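Local atomic coordinates of adhesion and penetration protein autotransporter (Haemophilus influenzae, PDB entry 3SYJ), a protein that promotes adherence to and invasion of host cells by binding a host structure, self-associates in bacterial aggregation, and is probably a serine protease. Residues A[554-559]-A[577-582]; A[573-578]-A[626-631]; A[480-485]-A[508-513]; A[541-546]-A[568-573]. One frame throughout, in Å; residues are numbered along the deposited sequence.

Running from the N terminus, contact 3 closes first, bringing residues 508-513 back to the turn in 480-485, before any other contact opens. Contact 4 opens at 541-546 and closes at 568-573; contact 1 opens at 554-559, within that loop, and closes only at 577-582, so the two cross. Contact 2 starts at Gly573, where contact 4 ends, shares Lys577 and Gly578 with contact 1, and spans the longest loop, to 626-631. Contacts 1, 2 and 4 join successive turns of the passenger's beta-helix through parallel strands, whereas contact 3 packs a corner turn against a strand. A hydrogen bond from Asn556 to Asn511 links contacts 1 and 3, and an Arg554-Glu630 salt bridge links contacts 1 and 2.

Contact 1: residues A[554-559]-A[577-582]; sequences RLNLIY and KGDITQ
Asn556 carries CG anti to its carbonyl carbon (chi1 -55°), and its amide meets Asp579 on the next turn of the beta-helix, while Leu557 sets CG anti to the backbone N (chi1 172°) and lies alongside Ile580. Strands 555-559 and 579-582 run parallel here, one above the other in a wall of the solenoid. The peptide pairing is regular from Leu557 onward: Leu557 N gives to Asp579 O, Thr581 N to Leu557 O, and Tyr559 N to Thr581 O. Before that, Asn556 OD1 stands in for a main-chain acceptor, taking Asp579 N at 2.9 Å in the plane of the amide, on a lone pair, whereas Leu555 O lies 4.0 Å from Asp579 N. The other end of the amide, ND2, donates a hydrogen bond to Asn511 OD1 on the preceding turn.

Leu557 CD2 meets Ile580 CG1 at 4.1 Å, and on the same buried face Tyr559 CD2 touches Gln582 CG at the ring edge. Gln582 NE2 is satisfied by the carbonyls of Ser638 and Lys584. At the start of the pairing the bent Arg554 chain lays its guanidinium over Lys577 O, which sits 3.5 Å from the plane, over its centre; the same oxygen accepts from Leu555 N. Arg554 NH1 forms a salt bridge with Glu630, while NH2 reaches Asp579 OD1 through a water, and that carboxylate oxygen also accepts a hydrogen bond from Asn631 ND2. On the face bearing Ile558 and Thr581, a second water lies 2.7 Å from Thr581 OG1 and donates to Leu557 O at 3.3 Å.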
loop_
_atom_site.group_PDB
_atom_site.type_symbol
_atom_site.label_atom_id
_atom_site.label_comp_id
_atom_site.label_asym_id
_atom_site.label_seq_id
_atom_site.Cartn_x
_atom_site.Cartn_y
_atom_site.Cartn_z
ATOM N N ARG A 554 11.431 -18.366 24.775
ATOM C CA ARG A 554 11.482 -16.916 24.923
ATOM C C ARG A 554 12.661 -16.531 25.804
ATOM O O ARG A 554 12.818 -17.057 26.902
ATOM C CB ARG A 554 10.194 -16.352 25.543
ATOM C CG ARG A 554 8.880 -16.848 24.954
ATOM C CD ARG A 554 8.366 -15.969 23.817
ATOM N NE ARG A 554 8.647 -14.552 24.023
ATOM C CZ ARG A 554 8.644 -13.656 23.039
ATOM N NH1 ARG A 554 8.371 -14.044 21.800
ATOM N NH2 ARG A 554 8.917 -12.381 23.287
ATOM N N LEU A 555 13.480 -15.607 25.315
ATOM C CA LEU A 555 14.611 -15.108 26.083
ATOM C C LEU A 555 14.810 -13.614 25.811
ATOM O O LEU A 555 14.894 -13.192 24.661
ATOM C CB LEU A 555 15.870 -15.912 25.745
ATOM C CG LEU A 555 17.211 -15.502 26.361
ATOM C CD1 LEU A 555 17.159 -15.602 27.868
ATOM C CD2 LEU A 555 18.324 -16.380 25.810
ATOM N N ASN A 556 14.848 -12.821 26.879
ATOM C CA ASN A 556 15.107 -11.386 26.777
ATOM C C ASN A 556 16.456 -11.022 27.369
ATOM O O ASN A 556 16.917 -11.654 28.321
ATOM C CB ASN A 556 14.027 -10.592 27.499
ATOM C CG ASN A 556 12.659 -10.937 27.015
ATOM O OD1 ASN A 556 12.316 -10.657 25.871
ATOM N ND2 ASN A 556 11.867 -11.571 27.868
ATOM N N LEU A 557 17.070 -9.990 26.801
ATOM C CA LEU A 557 18.362 -9.507 27.258
ATOM C C LEU A 557 18.276 -8.030 27.646
ATOM O O LEU A 557 17.818 -7.200 26.859
ATOM C CB LEU A 557 19.403 -9.696 26.159
ATOM C CG LEU A 557 20.762 -9.058 26.418
ATOM C CD1 LEU A 557 21.477 -9.784 27.557
ATOM C CD2 LEU A 557 21.585 -9.063 25.142
ATOM N N ILE A 558 18.714 -7.708 28.857
ATOM C CA ILE A 558 18.686 -6.330 29.326
ATOM C C ILE A 558 20.087 -5.853 29.687
ATOM O O ILE A 558 20.752 -6.456 30.531
ATOM C CB ILE A 558 17.804 -6.164 30.579
ATOM C CG1 ILE A 558 16.361 -6.588 30.304
ATOM C CG2 ILE A 558 17.822 -4.724 31.049
ATOM C CD1 ILE A 558 16.117 -8.063 30.432
ATOM N N TYR A 559 20.536 -4.778 29.042
ATOM C CA TYR A 559 21.778 -4.126 29.428
ATOM C C TYR A 559 21.454 -2.872 30.240
ATOM O O TYR A 559 20.860 -1.924 29.732
ATOM C CB TYR A 559 22.625 -3.780 28.199
ATOM C CG TYR A 559 23.915 -3.066 28.534
ATOM C CD1 TYR A 559 24.769 -3.562 29.505
ATOM C CD2 TYR A 559 24.280 -1.897 27.878
ATOM C CE1 TYR A 559 25.948 -2.918 29.823
ATOM C CE2 TYR A 559 25.462 -1.242 28.185
ATOM C CZ TYR A 559 26.293 -1.760 29.163
ATOM O OH TYR A 559 27.473 -1.121 29.486
ATOM N N LYS A 577 14.130 -15.069 20.600
ATOM C CA LYS A 577 12.685 -14.993 20.626
ATOM C C LYS A 577 12.368 -14.126 21.840
ATOM O O LYS A 577 12.106 -14.629 22.930
ATOM C CB LYS A 577 12.094 -16.386 20.788
ATOM C CG LYS A 577 11.052 -16.737 19.745
ATOM C CD LYS A 577 11.706 -17.099 18.413
ATOM C CE LYS A 577 10.656 -17.355 17.330
ATOM N NZ LYS A 577 11.183 -18.183 16.206
ATOM N N GLY A 578 12.434 -12.813 21.646
ATOM C CA GLY A 578 12.370 -11.865 22.736
ATOM C C GLY A 578 13.087 -10.594 22.336
ATOM O O GLY A 578 13.424 -10.405 21.167
ATOM N N ASP A 579 13.335 -9.724 23.307
ATOM C CA ASP A 579 13.858 -8.402 23.018
ATOM C C ASP A 579 15.235 -8.192 23.602
ATOM O O ASP A 579 15.663 -8.930 24.489
ATOM C CB ASP A 579 12.944 -7.335 23.614
ATOM C CG ASP A 579 11.560 -7.360 23.031
ATOM O OD1 ASP A 579 11.386 -7.910 21.925
ATOM O OD2 ASP A 579 10.647 -6.820 23.686
ATOM N N ILE A 580 15.912 -7.164 23.099
ATOM C CA ILE A 580 17.109 -6.633 23.727
ATOM C C ILE A 580 16.791 -5.208 24.156
ATOM O O ILE A 580 16.347 -4.385 23.344
ATOM C CB ILE A 580 18.327 -6.631 22.768
ATOM C CG1 ILE A 580 18.709 -8.059 22.378
ATOM C CG2 ILE A 580 19.520 -5.940 23.410
ATOM C CD1 ILE A 580 19.847 -8.133 21.375
ATOM N N THR A 581 17.015 -4.931 25.439
ATOM C CA THR A 581 16.721 -3.630 26.034
ATOM C C THR A 581 17.974 -2.953 26.579
ATOM O O THR A 581 18.754 -3.564 27.312
ATOM C CB THR A 581 15.708 -3.779 27.188
ATOM O OG1 THR A 581 14.486 -4.321 26.672
ATOM C CG2 THR A 581 15.437 -2.425 27.858
ATOM N N GLN A 582 18.163 -1.687 26.228
ATOM C CA GLN A 582 19.270 -0.917 26.779
ATOM C C GLN A 582 18.756 0.310 27.535
ATOM O O GLN A 582 17.973 1.099 27.002
ATOM C CB GLN A 582 20.233 -0.498 25.671
ATOM C CG GLN A 582 21.417 0.301 26.166
ATOM C CD GLN A 582 22.310 0.759 25.035
ATOM O OE1 GLN A 582 22.015 0.525 23.864
ATOM N NE2 GLN A 582 23.409 1.421 25.379
HETATM O O HOH W 1 9.089 -9.537 22.128
HETATM O O HOH W 2 14.572 -7.023 26.559
#

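Contact 2: residues A[573-578]-A[626-631]; sequences GTNLKG and TFKAEN
A short parallel strand pair that runs into a corner brings Asn575 alongside Lys628. Thr574 grips the incoming strand twice. Thr574 O accepts from Lys628 N at 3.0 Å, and Thr574 OG1 accepts from the same N-H at 3.0 Å, so one proton is shared by two bent bonds. The hydroxyl can do this because OG1 sits between the backbone N and the carbonyl carbon (chi1 63°), where it also lies in the plane of the Phe627 ring, at its edge, 3.7 Å from Phe627 CD1. The two side chains cross at about a right angle, and Phe627 meets Phe589 edge-to-face on the buried side. One step on, Leu576 N gives an almost straight bond to Lys628 O (N-H...O 176°).

In the beta-helix these residues stack one turn on the next, with strand 542-543 pairing along the other edge of Gly573 and Asn575. Both segments then bend. Lys577 is the centre of an inverse gamma turn, closed by a weak bond from Gly578 N to Leu576 O, and segment 626-631 turns its corner at Glu630. Leu576 CB meets Ala629 CB at 4.1 Å as they enter the bend. Beyond it, Gly578 O receives Glu630 N at 2.9 Å. The extended Glu630 side chain passes beside Gly578, with CD 3.5 Å from Gly578 N; its carboxylate pairs with Arg554. On the opposite face to Thr574, the extended Lys628 chain lies side by side with Asn575, pointing the same way.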
loop_
_atom_site.group_PDB
_atom_site.type_symbol
_atom_site.label_atom_id
_atom_site.label_comp_id
_atom_site.label_asym_id
_atom_site.label_seq_id
_atom_site.Cartn_x
_atom_site.Cartn_y
_atom_site.Cartn_z
ATOM N N GLY A 573 26.721 -13.563 18.609
ATOM C CA GLY A 573 25.435 -13.557 17.943
ATOM C C GLY A 573 24.243 -13.605 18.875
ATOM O O GLY A 573 24.365 -13.998 20.045
ATOM N N THR A 574 23.094 -13.182 18.353
ATOM C CA THR A 574 21.818 -13.370 19.032
ATOM C C THR A 574 20.812 -14.000 18.081
ATOM O O THR A 574 20.767 -13.667 16.897
ATOM C CB THR A 574 21.204 -12.048 19.564
ATOM O OG1 THR A 574 20.908 -11.169 18.470
ATOM C CG2 THR A 574 22.139 -11.360 20.543
ATOM N N ASN A 575 20.014 -14.922 18.609
ATOM C CA ASN A 575 18.855 -15.435 17.897
ATOM C C ASN A 575 17.676 -15.441 18.855
ATOM O O ASN A 575 17.170 -16.497 19.222
ATOM C CB ASN A 575 19.114 -16.845 17.376
ATOM C CG ASN A 575 18.035 -17.314 16.429
ATOM O OD1 ASN A 575 17.699 -18.500 16.381
ATOM N ND2 ASN A 575 17.478 -16.381 15.667
ATOM N N LEU A 576 17.245 -14.254 19.263
ATOM C CA LEU A 576 16.327 -14.132 20.386
ATOM C C LEU A 576 14.863 -14.130 20.015
ATOM O O LEU A 576 14.406 -13.296 19.238
ATOM C CB LEU A 576 16.625 -12.873 21.192
ATOM C CG LEU A 576 17.911 -12.915 22.006
ATOM C CD1 LEU A 576 18.211 -11.547 22.583
ATOM C CD2 LEU A 576 17.796 -13.949 23.097
ATOM N N LYS A 577 14.130 -15.069 20.600
ATOM C CA LYS A 577 12.685 -14.993 20.626
ATOM C C LYS A 577 12.368 -14.126 21.840
ATOM O O LYS A 577 12.106 -14.629 22.930
ATOM C CB LYS A 577 12.094 -16.386 20.788
ATOM C CG LYS A 577 11.052 -16.737 19.745
ATOM C CD LYS A 577 11.706 -17.099 18.413
ATOM C CE LYS A 577 10.656 -17.355 17.330
ATOM N NZ LYS A 577 11.183 -18.183 16.206
ATOM N N GLY A 578 12.434 -12.813 21.646
ATOM C CA GLY A 578 12.370 -11.865 22.736
ATOM C C GLY A 578 13.087 -10.594 22.336
ATOM O O GLY A 578 13.424 -10.405 21.167
ATOM N N THR A 626 25.874 -12.106 12.569
ATOM C CA THR A 626 24.469 -11.791 12.391
ATOM C C THR A 626 23.843 -11.650 13.762
ATOM O O THR A 626 24.222 -12.342 14.708
ATOM C CB THR A 626 23.703 -12.892 11.624
ATOM O OG1 THR A 626 23.762 -14.121 12.357
ATOM C CG2 THR A 626 24.283 -13.103 10.250
ATOM N N PHE A 627 22.893 -10.735 13.865
ATOM C CA PHE A 627 22.155 -10.550 15.096
ATOM C C PHE A 627 20.671 -10.510 14.789
ATOM O O PHE A 627 20.248 -9.952 13.776
ATOM C CB PHE A 627 22.592 -9.268 15.797
ATOM C CG PHE A 627 23.994 -9.319 16.325
ATOM C CD1 PHE A 627 24.272 -9.958 17.521
ATOM C CD2 PHE A 627 25.036 -8.729 15.628
ATOM C CE1 PHE A 627 25.563 -10.001 18.018
ATOM C CE2 PHE A 627 26.329 -8.770 16.117
ATOM C CZ PHE A 627 26.590 -9.405 17.314
ATOM N N LYS A 628 19.887 -11.122 15.666
ATOM C CA LYS A 628 18.447 -11.149 15.505
ATOM C C LYS A 628 17.724 -11.127 16.843
ATOM O O LYS A 628 18.080 -11.847 17.779
ATOM C CB LYS A 628 18.013 -12.385 14.721
ATOM C CG LYS A 628 16.510 -12.477 14.535
ATOM C CD LYS A 628 16.145 -13.502 13.470
ATOM C CE LYS A 628 14.631 -13.696 13.401
ATOM N NZ LYS A 628 14.239 -14.924 12.655
ATOM N N ALA A 629 16.709 -10.283 16.920
ATOM C CA ALA A 629 15.805 -10.279 18.045
ATOM C C ALA A 629 14.449 -9.843 17.510
ATOM O O ALA A 629 14.336 -9.445 16.349
ATOM C CB ALA A 629 16.295 -9.321 19.122
ATOM N N GLU A 630 13.421 -9.935 18.345
ATOM C CA GLU A 630 12.113 -9.387 17.999
ATOM C C GLU A 630 12.153 -7.851 18.041
ATOM O O GLU A 630 11.882 -7.188 17.042
ATOM C CB GLU A 630 11.014 -9.989 18.896
ATOM C CG GLU A 630 10.813 -11.497 18.637
ATOM C CD GLU A 630 9.757 -12.173 19.514
ATOM O OE1 GLU A 630 9.243 -11.548 20.460
ATOM O OE2 GLU A 630 9.447 -13.356 19.257
ATOM N N ASN A 631 12.525 -7.289 19.183
ATOM C CA ASN A 631 12.653 -5.843 19.285
ATOM C C ASN A 631 13.961 -5.423 19.923
ATOM O O ASN A 631 14.479 -6.101 20.812
ATOM C CB ASN A 631 11.500 -5.236 20.089
ATOM C CG ASN A 631 10.139 -5.562 19.505
ATOM O OD1 ASN A 631 9.581 -4.793 18.715
ATOM N ND2 ASN A 631 9.595 -6.711 19.891
HETATM O O HOH W 3 21.496 -14.725 13.973
#

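Contact 3: residues A[480-485]-A[508-513]; sequences LDLNGH and QAANVT
Leu482 and Val512 cross at about a right angle, and the tip of the leucine does the touching: Leu482 CD1 presses on Val512 CG2 at 3.4 Å, tighter than an ordinary van der Waals contact. Leu482 sets CG anti to its carbonyl carbon (chi1 -58°), which directs CG toward Val512. The leucine's CB itself points toward segment 508-513, and Leu482 CB lies 3.9 Å from Ala510 CB. That alanine methyl group is also close to the backbone, 3.1 Å from His485 O.

The leucine starts a type I' beta turn, Leu482 to His485, whose closing bond runs from His485 N to Leu482 O. The same oxygen accepts from His485 ND1 at 3.2 Å; two donors hold this carbonyl, and the ND1 bond, in the ring plane, helps fix the imidazole's rotation. An Asx turn overlaps its start, Asp481 OD1 taking Asn483 N from above the carboxylate plane. Gly484, at the tip, rests against Gln508 and Ala509, its CA 3.4 Å from Ala509 O in a CA-H...O contact.

The contact is packing at a corner of the beta-helix. Leu482 also touches Leu460 of strand 455-460, Leu487 of strand 487-489 and Leu555 of strand 555-559, and Val512 adds Phe489 and Leu555. Strand 510-514 itself is paired in parallel with strand 487-489 and strand 555-559.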
loop_
_atom_site.group_PDB
_atom_site.type_symbol
_atom_site.label_atom_id
_atom_site.label_comp_id
_atom_site.label_asym_id
_atom_site.label_seq_id
_atom_site.Cartn_x
_atom_site.Cartn_y
_atom_site.Cartn_z
ATOM N N LEU A 480 24.314 -22.741 28.601
ATOM C CA LEU A 480 23.645 -22.435 29.850
ATOM C C LEU A 480 22.167 -22.292 29.510
ATOM O O LEU A 480 21.758 -21.315 28.876
ATOM C CB LEU A 480 24.185 -21.141 30.467
ATOM C CG LEU A 480 23.388 -20.590 31.654
ATOM C CD1 LEU A 480 23.281 -21.630 32.758
ATOM C CD2 LEU A 480 23.980 -19.285 32.196
ATOM N N ASP A 481 21.379 -23.293 29.892
ATOM C CA ASP A 481 19.937 -23.289 29.644
ATOM C C ASP A 481 19.201 -22.768 30.871
ATOM O O ASP A 481 19.046 -23.477 31.865
ATOM C CB ASP A 481 19.438 -24.694 29.274
ATOM C CG ASP A 481 17.916 -24.779 29.208
ATOM O OD1 ASP A 481 17.264 -23.746 28.939
ATOM O OD2 ASP A 481 17.369 -25.884 29.421
ATOM N N LEU A 482 18.753 -21.519 30.782
ATOM C CA LEU A 482 18.062 -20.847 31.872
ATOM C C LEU A 482 16.748 -21.531 32.245
ATOM O O LEU A 482 16.222 -21.332 33.343
ATOM C CB LEU A 482 17.792 -19.397 31.484
ATOM C CG LEU A 482 19.045 -18.595 31.145
ATOM C CD1 LEU A 482 18.643 -17.185 30.844
ATOM C CD2 LEU A 482 20.015 -18.644 32.312
ATOM N N ASN A 483 16.213 -22.320 31.318
ATOM C CA ASN A 483 15.034 -23.123 31.588
ATOM C C ASN A 483 13.972 -22.344 32.346
ATOM O O ASN A 483 13.469 -22.807 33.370
ATOM C CB ASN A 483 15.429 -24.367 32.379
ATOM C CG ASN A 483 14.262 -25.317 32.600
ATOM O OD1 ASN A 483 13.294 -25.315 31.838
ATOM N ND2 ASN A 483 14.352 -26.135 33.648
ATOM N N GLY A 484 13.653 -21.151 31.850
ATOM C CA GLY A 484 12.577 -20.349 32.402
ATOM C C GLY A 484 12.960 -19.504 33.597
ATOM O O GLY A 484 12.110 -18.856 34.202
ATOM N N HIS A 485 14.238 -19.507 33.950
ATOM C CA HIS A 485 14.692 -18.746 35.109
ATOM C C HIS A 485 15.394 -17.470 34.671
ATOM O O HIS A 485 15.747 -17.316 33.505
ATOM C CB HIS A 485 15.632 -19.594 35.965
ATOM C CG HIS A 485 14.951 -20.723 36.673
ATOM N ND1 HIS A 485 14.741 -21.954 36.087
ATOM C CD2 HIS A 485 14.431 -20.807 37.920
ATOM C CE1 HIS A 485 14.122 -22.746 36.944
ATOM N NE2 HIS A 485 13.925 -22.076 38.064
ATOM N N GLN A 508 7.898 -21.110 29.871
ATOM C CA GLN A 508 8.261 -19.945 30.664
ATOM C C GLN A 508 9.379 -19.142 30.012
ATOM O O GLN A 508 10.394 -19.701 29.613
ATOM C CB GLN A 508 8.695 -20.377 32.060
ATOM C CG GLN A 508 7.562 -20.806 32.954
ATOM C CD GLN A 508 7.963 -20.779 34.406
ATOM O OE1 GLN A 508 7.266 -20.208 35.247
ATOM N NE2 GLN A 508 9.115 -21.375 34.712
ATOM N N ALA A 509 9.197 -17.831 29.915
ATOM C CA ALA A 509 10.243 -16.960 29.395
ATOM C C ALA A 509 11.407 -16.861 30.381
ATOM O O ALA A 509 11.313 -17.325 31.517
ATOM C CB ALA A 509 9.690 -15.583 29.091
ATOM N N ALA A 510 12.509 -16.267 29.935
ATOM C CA ALA A 510 13.678 -16.070 30.787
ATOM C C ALA A 510 14.320 -14.717 30.494
ATOM O O ALA A 510 14.209 -14.200 29.384
ATOM C CB ALA A 510 14.683 -17.203 30.587
ATOM N N ASN A 511 14.967 -14.131 31.493
ATOM C CA ASN A 511 15.680 -12.878 31.278
ATOM C C ASN A 511 17.127 -12.961 31.744
ATOM O O ASN A 511 17.409 -13.531 32.790
ATOM C CB ASN A 511 14.983 -11.729 32.001
ATOM C CG ASN A 511 13.522 -11.597 31.616
ATOM O OD1 ASN A 511 13.170 -11.614 30.435
ATOM N ND2 ASN A 511 12.663 -11.465 32.617
ATOM N N VAL A 512 18.039 -12.403 30.954
ATOM C CA VAL A 512 19.401 -12.180 31.414
ATOM C C VAL A 512 19.641 -10.682 31.486
ATOM O O VAL A 512 19.474 -9.964 30.501
ATOM C CB VAL A 512 20.459 -12.801 30.471
ATOM C CG1 VAL A 512 21.848 -12.709 31.095
ATOM C CG2 VAL A 512 20.129 -14.241 30.161
ATOM N N THR A 513 20.027 -10.208 32.662
ATOM C CA THR A 513 20.384 -8.808 32.822
ATOM C C THR A 513 21.897 -8.689 32.998
ATOM O O THR A 513 22.506 -9.456 33.736
ATOM C CB THR A 513 19.629 -8.179 34.018
ATOM O OG1 THR A 513 18.217 -8.360 33.830
ATOM C CG2 THR A 513 19.936 -6.688 34.153
#

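Contact 4: residues A[541-546]-A[568-573]; sequences GWFGET and LLLSGG
Trp542 and Gly573 face each other across a parallel pairing between consecutive turns of the beta-helix, strand 542-543 against the end of 568-573. Two backbone hydrogen bonds bracket Gly573: its N gives to Gly541 O at 3.0 Å, and its O accepts from Phe543 N at 3.0 Å. A water adds to the join, donating to Gly541 O and accepting from Gly572 N. CA-H...O contacts fill in, Gly572 CA to Gly541 O and Trp542 CA to Gly573 O, the latter at 3.1 Å.

Apolar packing comes from Phe543 and Leu570, which cross at about a right angle; Leu570 CD2 sits in the plane of the phenyl ring at its edge, 3.9 Å from Phe543 CE2. Both face the interior, where Phe543 also meets Tyr539, Ile501 and Leu576, and Leu570 meets Leu587 and Phe589 of strand 586-593.

The aromatic contact is a CH-pi one. In Trp542, chi1 -81° puts CG anti to the carbonyl carbon and chi2 87° turns the indole so that one face meets the Gly573 backbone; Thr546 CG2 rests on the opposite face. Gly573 CA lies 3.5 Å from the centroid of the six-membered ring of Trp542, only 8° off its normal.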
loop_
_atom_site.group_PDB
_atom_site.type_symbol
_atom_site.label_atom_id
_atom_site.label_comp_id
_atom_site.label_asym_id
_atom_site.label_seq_id
_atom_site.Cartn_x
_atom_site.Cartn_y
_atom_site.Cartn_z
ATOM N N GLY A 541 29.932 -14.801 22.851
ATOM C CA GLY A 541 29.064 -15.923 22.538
ATOM C C GLY A 541 27.690 -15.594 21.977
ATOM O O GLY A 541 27.479 -14.537 21.370
ATOM N N TRP A 542 26.760 -16.527 22.189
ATOM C CA TRP A 542 25.399 -16.437 21.670
ATOM C C TRP A 542 24.341 -16.222 22.755
ATOM O O TRP A 542 24.463 -16.738 23.870
ATOM C CB TRP A 542 25.044 -17.705 20.876
ATOM C CG TRP A 542 25.571 -17.682 19.485
ATOM C CD1 TRP A 542 26.803 -18.095 19.071
ATOM C CD2 TRP A 542 24.894 -17.204 18.321
ATOM N NE1 TRP A 542 26.935 -17.904 17.722
ATOM C CE2 TRP A 542 25.776 -17.357 17.234
ATOM C CE3 TRP A 542 23.628 -16.658 18.091
ATOM C CZ2 TRP A 542 25.435 -16.989 15.932
ATOM C CZ3 TRP A 542 23.284 -16.293 16.797
ATOM C CH2 TRP A 542 24.189 -16.457 15.733
ATOM N N PHE A 543 23.314 -15.447 22.407
ATOM C CA PHE A 543 22.072 -15.363 23.176
ATOM C C PHE A 543 20.946 -15.939 22.337
ATOM O O PHE A 543 20.593 -15.387 21.299
ATOM C CB PHE A 543 21.745 -13.915 23.538
ATOM C CG PHE A 543 22.637 -13.342 24.593
ATOM C CD1 PHE A 543 22.507 -13.740 25.912
ATOM C CD2 PHE A 543 23.605 -12.409 24.271
ATOM C CE1 PHE A 543 23.329 -13.222 26.891
ATOM C CE2 PHE A 543 24.434 -11.878 25.252
ATOM C CZ PHE A 543 24.294 -12.285 26.563
ATOM N N GLY A 544 20.391 -17.061 22.771
ATOM C CA GLY A 544 19.349 -17.717 22.006
ATOM C C GLY A 544 19.886 -18.986 21.382
ATOM O O GLY A 544 21.086 -19.109 21.129
ATOM N N GLU A 545 18.998 -19.938 21.138
ATOM C CA GLU A 545 19.393 -21.217 20.580
ATOM C C GLU A 545 19.471 -21.125 19.063
ATOM O O GLU A 545 18.554 -20.616 18.417
ATOM C CB GLU A 545 18.400 -22.299 20.998
ATOM C CG GLU A 545 18.700 -23.664 20.412
ATOM C CD GLU A 545 20.053 -24.197 20.843
ATOM O OE1 GLU A 545 20.237 -24.473 22.049
ATOM O OE2 GLU A 545 20.935 -24.339 19.970
ATOM N N THR A 546 20.568 -21.607 18.490
ATOM C CA THR A 546 20.713 -21.600 17.037
ATOM C C THR A 546 20.374 -22.952 16.412
ATOM O O THR A 546 20.087 -23.028 15.221
ATOM C CB THR A 546 22.137 -21.214 16.610
ATOM O OG1 THR A 546 23.082 -21.964 17.382
ATOM C CG2 THR A 546 22.371 -19.721 16.821
ATOM N N LEU A 568 29.186 -2.464 26.609
ATOM C CA LEU A 568 29.005 -3.895 26.440
ATOM C C LEU A 568 29.234 -4.245 24.974
ATOM O O LEU A 568 28.546 -3.741 24.087
ATOM C CB LEU A 568 27.596 -4.320 26.874
ATOM C CG LEU A 568 27.170 -5.776 26.626
ATOM C CD1 LEU A 568 28.182 -6.768 27.187
ATOM C CD2 LEU A 568 25.777 -6.041 27.217
ATOM N N LEU A 569 30.214 -5.101 24.724
ATOM C CA LEU A 569 30.495 -5.531 23.369
ATOM C C LEU A 569 29.915 -6.917 23.128
ATOM O O LEU A 569 30.208 -7.858 23.866
ATOM C CB LEU A 569 32.005 -5.533 23.111
ATOM C CG LEU A 569 32.501 -6.282 21.865
ATOM C CD1 LEU A 569 31.922 -5.679 20.593
ATOM C CD2 LEU A 569 34.033 -6.304 21.807
ATOM N N LEU A 570 29.079 -7.034 22.104
ATOM C CA LEU A 570 28.596 -8.337 21.668
ATOM C C LEU A 570 29.215 -8.656 20.312
ATOM O O LEU A 570 28.923 -7.991 19.313
ATOM C CB LEU A 570 27.069 -8.341 21.579
ATOM C CG LEU A 570 26.375 -7.901 22.870
ATOM C CD1 LEU A 570 24.884 -7.702 22.660
ATOM C CD2 LEU A 570 26.635 -8.912 23.971
ATOM N N SER A 571 30.079 -9.664 20.270
ATOM C CA SER A 571 30.806 -9.948 19.042
ATOM C C SER A 571 30.477 -11.324 18.493
ATOM O O SER A 571 31.094 -11.772 17.530
ATOM C CB SER A 571 32.316 -9.827 19.269
ATOM O OG SER A 571 32.769 -10.854 20.139
ATOM N N GLY A 572 29.509 -11.993 19.110
ATOM C CA GLY A 572 29.132 -13.331 18.690
ATOM C C GLY A 572 27.830 -13.345 17.914
ATOM O O GLY A 572 27.815 -13.154 16.698
ATOM N N GLY A 573 26.721 -13.563 18.609
ATOM C CA GLY A 573 25.435 -13.557 17.943
ATOM C C GLY A 573 24.243 -13.605 18.875
ATOM O O GLY A 573 24.365 -13.998 20.045
HETATM O O HOH W 4 27.901 -11.645 21.591
#